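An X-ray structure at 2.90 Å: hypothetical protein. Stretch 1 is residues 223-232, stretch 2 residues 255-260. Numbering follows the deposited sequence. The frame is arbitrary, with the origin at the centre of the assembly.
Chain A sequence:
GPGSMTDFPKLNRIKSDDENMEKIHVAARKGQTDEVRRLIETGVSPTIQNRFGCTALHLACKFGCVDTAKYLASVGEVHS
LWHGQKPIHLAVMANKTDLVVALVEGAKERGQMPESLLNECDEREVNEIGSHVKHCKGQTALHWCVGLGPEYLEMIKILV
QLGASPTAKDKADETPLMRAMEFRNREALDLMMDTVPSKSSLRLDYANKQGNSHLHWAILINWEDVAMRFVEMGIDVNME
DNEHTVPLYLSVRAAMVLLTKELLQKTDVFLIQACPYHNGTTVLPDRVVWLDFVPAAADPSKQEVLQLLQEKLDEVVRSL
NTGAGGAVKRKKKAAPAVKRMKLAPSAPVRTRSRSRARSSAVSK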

ATOM      1  N   TRP A 223      14.568  -9.792  -0.817  1.00 57.06           N
ATOM      2  CA  TRP A 223      13.874  -9.961  -2.076  1.00 57.96           C
ATOM      3  C   TRP A 223      14.667  -9.237  -3.161  1.00 57.85           C
ATOM      4  O   TRP A 223      14.313  -8.132  -3.569  1.00 57.12           O
ATOM      5  CB  TRP A 223      12.448  -9.422  -1.938  1.00 57.56           C
ATOM      6  CG  TRP A 223      11.498 -10.419  -1.318  1.00 58.49           C
ATOM      7  CD1 TRP A 223      11.820 -11.616  -0.727  1.00 59.51           C
ATOM      8  CD2 TRP A 223      10.066 -10.306  -1.230  1.00 58.72           C
ATOM      9  NE1 TRP A 223      10.684 -12.249  -0.290  1.00 60.44           N
ATOM     10  CE2 TRP A 223       9.594 -11.469  -0.579  1.00 59.96           C
ATOM     11  CE3 TRP A 223       9.133  -9.338  -1.648  1.00 58.14           C
ATOM     12  CZ2 TRP A 223       8.232 -11.686  -0.330  1.00 60.67           C
ATOM     13  CZ3 TRP A 223       7.779  -9.562  -1.399  1.00 58.75           C
ATOM     14  CH2 TRP A 223       7.343 -10.726  -0.749  1.00 60.02           C
ATOM     15  N   GLU A 224      15.751  -9.868  -3.619  1.00 58.77           N
ATOM     16  CA  GLU A 224      16.693  -9.219  -4.542  1.00 58.92           C
ATOM     17  C   GLU A 224      16.066  -8.883  -5.888  1.00 59.73           C
ATOM     18  O   GLU A 224      16.296  -7.807  -6.412  1.00 59.29           O
ATOM     19  CB  GLU A 224      17.953 -10.071  -4.758  1.00 60.08           C
ATOM     20  CG  GLU A 224      19.117  -9.301  -5.431  1.00 60.18           C
ATOM     21  CD  GLU A 224      20.389 -10.133  -5.635  1.00 61.49           C
ATOM     22  OE1 GLU A 224      20.347 -11.378  -5.507  1.00 62.64           O
ATOM     23  OE2 GLU A 224      21.443  -9.536  -5.937  1.00 61.55           O
ATOM     24  N   ASP A 225      15.284  -9.806  -6.438  1.00 61.07           N
ATOM     25  CA  ASP A 225      14.700  -9.650  -7.784  1.00 62.18           C
ATOM     26  C   ASP A 225      13.569  -8.614  -7.859  1.00 61.10           C
ATOM     27  O   ASP A 225      13.379  -7.957  -8.886  1.00 61.51           O
ATOM     28  CB  ASP A 225      14.205 -10.999  -8.309  1.00 64.16           C
ATOM     29  CG  ASP A 225      13.453 -11.802  -7.256  1.00 63.99           C
ATOM     30  OD1 ASP A 225      13.026 -11.218  -6.227  1.00 62.34           O
ATOM     31  OD2 ASP A 225      13.312 -13.032  -7.455  1.00 65.76           O
ATOM     32  N   VAL A 226      12.817  -8.483  -6.772  1.00 64.28           N
ATOM     33  CA  VAL A 226      11.788  -7.456  -6.668  1.00 61.48           C
ATOM     34  C   VAL A 226      12.455  -6.110  -6.514  1.00 58.51           C
ATOM     35  O   VAL A 226      11.933  -5.111  -6.980  1.00 56.98           O
ATOM     36  CB  VAL A 226      10.850  -7.703  -5.472  1.00 63.47           C
ATOM     37  CG1 VAL A 226      10.008  -6.500  -5.212  1.00 62.05           C
ATOM     38  CG2 VAL A 226       9.967  -8.908  -5.734  1.00 66.86           C
ATOM     39  N   ALA A 227      13.615  -6.099  -5.861  1.00 58.73           N
ATOM     40  CA  ALA A 227      14.430  -4.890  -5.701  1.00 56.47           C
ATOM     41  C   ALA A 227      14.886  -4.301  -7.044  1.00 55.63           C
ATOM     42  O   ALA A 227      15.020  -3.090  -7.180  1.00 54.17           O
ATOM     43  CB  ALA A 227      15.627  -5.190  -4.837  1.00 58.07           C
HETATM   44  N   MSE A 228      15.115  -5.172  -8.025  1.00 57.88           N
HETATM   45  CA  MSE A 228      15.595  -4.783  -9.340  1.00 59.26           C
HETATM   46  C   MSE A 228      14.482  -4.151 -10.140  1.00 58.93           C
HETATM   47  O   MSE A 228      14.727  -3.243 -10.939  1.00 60.09           O
HETATM   48  CB  MSE A 228      16.100  -6.006 -10.090  1.00 63.56           C
HETATM   49  CG  MSE A 228      17.275  -6.700  -9.429  1.00 66.21           C
HETATM   50 SE   MSE A 228      18.998  -6.023 -10.068  1.00 69.63          SE
HETATM   51  CE  MSE A 228      19.205  -7.030 -11.763  1.00 77.52           C
ATOM     52  N   ARG A 229      13.261  -4.648  -9.943  1.00 58.62           N
ATOM     53  CA  ARG A 229      12.081  -4.081 -10.598  1.00 59.40           C
ATOM     54  C   ARG A 229      11.820  -2.670 -10.121  1.00 58.29           C
ATOM     55  O   ARG A 229      11.319  -1.835 -10.865  1.00 60.50           O
ATOM     56  CB  ARG A 229      10.840  -4.929 -10.346  1.00 60.03           C
ATOM     57  CG  ARG A 229      10.792  -6.212 -11.146  1.00 62.59           C
ATOM     58  CD  ARG A 229       9.373  -6.520 -11.585  1.00 64.46           C
ATOM     59  NE  ARG A 229       8.871  -5.521 -12.530  1.00 66.27           N
ATOM     60  CZ  ARG A 229       7.615  -5.457 -12.978  1.00 68.90           C
ATOM     61  NH1 ARG A 229       6.696  -6.341 -12.580  1.00 69.54           N
ATOM     62  NH2 ARG A 229       7.277  -4.501 -13.839  1.00 72.05           N
ATOM     63  N   PHE A 230      12.152  -2.408  -8.867  1.00 56.12           N
ATOM     64  CA  PHE A 230      12.046  -1.066  -8.348  1.00 55.91           C
ATOM     65  C   PHE A 230      13.050  -0.145  -9.047  1.00 56.52           C
ATOM     66  O   PHE A 230      12.700   0.958  -9.457  1.00 58.81           O
ATOM     67  CB  PHE A 230      12.232  -1.052  -6.830  1.00 54.55           C
ATOM     68  CG  PHE A 230      11.026  -1.519  -6.063  1.00 56.09           C
ATOM     69  CD1 PHE A 230       9.823  -0.843  -6.162  1.00 58.76           C
ATOM     70  CD2 PHE A 230      11.098  -2.610  -5.218  1.00 56.42           C
ATOM     71  CE1 PHE A 230       8.713  -1.263  -5.445  1.00 61.50           C
ATOM     72  CE2 PHE A 230       9.995  -3.031  -4.499  1.00 59.21           C
ATOM     73  CZ  PHE A 230       8.805  -2.365  -4.617  1.00 61.63           C
ATOM     74  N   VAL A 231      14.283  -0.611  -9.204  1.00 55.87           N
ATOM     75  CA  VAL A 231      15.319   0.167  -9.877  1.00 57.59           C
ATOM     76  C   VAL A 231      14.922   0.504 -11.319  1.00 61.84           C
ATOM     77  O   VAL A 231      15.066   1.644 -11.768  1.00 64.73           O
ATOM     78  CB  VAL A 231      16.661  -0.586  -9.851  1.00 57.82           C
ATOM     79  CG1 VAL A 231      17.611  -0.045 -10.883  1.00 61.63           C
ATOM     80  CG2 VAL A 231      17.271  -0.491  -8.479  1.00 55.30           C
ATOM     81  N   GLU A 232      14.402  -0.495 -12.020  1.00 63.25           N
ATOM     82  CA  GLU A 232      13.991  -0.349 -13.413  1.00 68.46           C
ATOM     83  C   GLU A 232      12.658   0.375 -13.551  1.00 70.29           C
ATOM     84  O   GLU A 232      12.220   0.659 -14.653  1.00 75.78           O
ATOM     85  CB  GLU A 232      13.889  -1.723 -14.068  1.00 70.06           C
ATOM     86  CG  GLU A 232      15.229  -2.467 -14.134  1.00 71.06           C
ATOM     87  CD  GLU A 232      15.076  -3.949 -14.460  1.00 72.75           C
ATOM     88  OE1 GLU A 232      14.011  -4.541 -14.112  1.00 70.55           O
ATOM     89  OE2 GLU A 232      16.031  -4.506 -15.057  1.00 77.29           O
ATOM     90  N   ALA A 255      24.879  -8.510   0.808  1.00 38.24           N
ATOM     91  CA  ALA A 255      25.591  -9.230  -0.257  1.00 38.86           C
ATOM     92  C   ALA A 255      24.914  -8.814  -1.565  1.00 39.59           C
ATOM     93  O   ALA A 255      24.974  -7.642  -1.923  1.00 39.09           O
ATOM     94  CB  ALA A 255      25.559 -10.724  -0.042  1.00 40.00           C
HETATM   95  N   MSE A 256      24.229  -9.705  -2.262  1.00 41.10           N
HETATM   96  CA  MSE A 256      23.371  -9.252  -3.369  1.00 42.27           C
HETATM   97  C   MSE A 256      24.223  -8.562  -4.417  1.00 42.33           C
HETATM   98  O   MSE A 256      24.348  -7.340  -4.414  1.00 41.52           O
HETATM   99  CB  MSE A 256      22.241  -8.296  -2.897  1.00 42.09           C
HETATM  100  CG  MSE A 256      21.130  -8.953  -2.017  1.00 42.83           C
HETATM  101 SE   MSE A 256      19.399  -7.916  -1.909  1.00 44.20          SE
HETATM  102  CE  MSE A 256      20.086  -6.161  -2.470  1.00 43.11           C
ATOM    103  N   VAL A 257      24.781  -9.368  -5.320  1.00 43.70           N
ATOM    104  CA  VAL A 257      25.847  -8.927  -6.214  1.00 44.10           C
ATOM    105  C   VAL A 257      25.308  -8.147  -7.410  1.00 45.51           C
ATOM    106  O   VAL A 257      25.780  -7.040  -7.688  1.00 45.06           O
ATOM    107  CB  VAL A 257      26.678 -10.123  -6.719  1.00 45.63           C
ATOM    108  CG1 VAL A 257      27.888  -9.629  -7.476  1.00 46.19           C
ATOM    109  CG2 VAL A 257      27.127 -10.994  -5.567  1.00 44.84           C
ATOM    110  N   LEU A 258      24.322  -8.717  -8.105  1.00 47.56           N
ATOM    111  CA  LEU A 258      23.712  -8.055  -9.277  1.00 49.56           C
ATOM    112  C   LEU A 258      23.117  -6.668  -8.981  1.00 48.67           C
ATOM    113  O   LEU A 258      23.371  -5.726  -9.722  1.00 49.44           O
ATOM    114  CB  LEU A 258      22.653  -8.948  -9.938  1.00 52.30           C
ATOM    115  CG  LEU A 258      23.114 -10.291 -10.562  1.00 54.38           C
ATOM    116  CD1 LEU A 258      22.245 -10.688 -11.792  1.00 58.20           C
ATOM    117  CD2 LEU A 258      24.615 -10.300 -10.946  1.00 54.23           C
ATOM    118  N   LEU A 259      22.343  -6.540  -7.902  1.00 47.43           N
ATOM    119  CA  LEU A 259      21.827  -5.242  -7.483  1.00 46.83           C
ATOM    120  C   LEU A 259      22.960  -4.254  -7.237  1.00 45.18           C
ATOM    121  O   LEU A 259      22.884  -3.100  -7.657  1.00 45.81           O
ATOM    122  CB  LEU A 259      20.986  -5.363  -6.221  1.00 45.92           C
ATOM    123  CG  LEU A 259      20.235  -4.065  -5.865  1.00 46.18           C
ATOM    124  CD1 LEU A 259      18.849  -3.993  -6.559  1.00 49.04           C
ATOM    125  CD2 LEU A 259      20.085  -3.865  -4.367  1.00 44.59           C
ATOM    126  N   THR A 260      24.014  -4.708  -6.567  1.00 43.46           N
ATOM    127  CA  THR A 260      25.153  -3.842  -6.269  1.00 42.21           C
ATOM    128  C   THR A 260      25.882  -3.323  -7.517  1.00 43.57           C
ATOM    129  O   THR A 260      26.304  -2.161  -7.540  1.00 43.42           O
ATOM    130  CB  THR A 260      26.185  -4.541  -5.397  1.00 40.75           C
ATOM    131  OG1 THR A 260      25.551  -5.092  -4.239  1.00 39.84           O
ATOM    132  CG2 THR A 260      27.264  -3.555  -4.967  1.00 39.79           C
TER

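Ala255 makes no contact with the first stretch. Its positive phi (67°) marks the departure from helical geometry that follows the preceding helix, and the chain then turns into a new one.

Met256, a selenomethionine at the N-cap position, points its CA-to-CB bond toward stretch 1 and meets the carboxylate of Glu224. Glu224 CA and Met256 CA lie 6.8 Å apart, and although the CA-to-CB bond of Glu224 is directed sideways, an extended side chain (chi1 and chi2 both t) carries its end across. Glu224 OE2 comes within 3.2 Å of Met256 CA and 3.4 Å of Met256 CB. Within its own stretch, Met256 O accepts a hydrogen bond from Thr260 OG1 at 2.6 Å.

The CA-to-CB bond of Val257 points away, so its part in the contact comes from the backbone. Glu224 OE2 is 3.4 Å from Val257 N, but the angle is poor and the pair is not a hydrogen bond. The same oxygen lies 3.7 Å from Leu258 N and 3.7 Å from Leu259 N. The carboxylate thus sits close to the first turn of the helix, where amide groups are not yet taken up by helical bonding, without a hydrogen bond to any of them.

Leu258 directs its CA-to-CB bond toward stretch 1 but remains exposed, and it packs against Met228: Met228 CE to Leu258 CB is 4.3 Å.

Leu259 is the knob of the packing, its side chain seated among Glu224, Ala227, Met228 and Val231. One methyl touches three of these: Leu259 CD1 is 3.8 Å from Ala227 CB, 4.1 Å from Met228 SE and 4.3 Å from Val231 CG2. Met228 SE also approaches Leu259 CA at 3.9 Å.

The CA-to-CB bond of Thr260 points away, and the residue makes no contact across the stretches. With no hydrogen bonds between them, the two stretches meet through packing, burying 357 Å² in total.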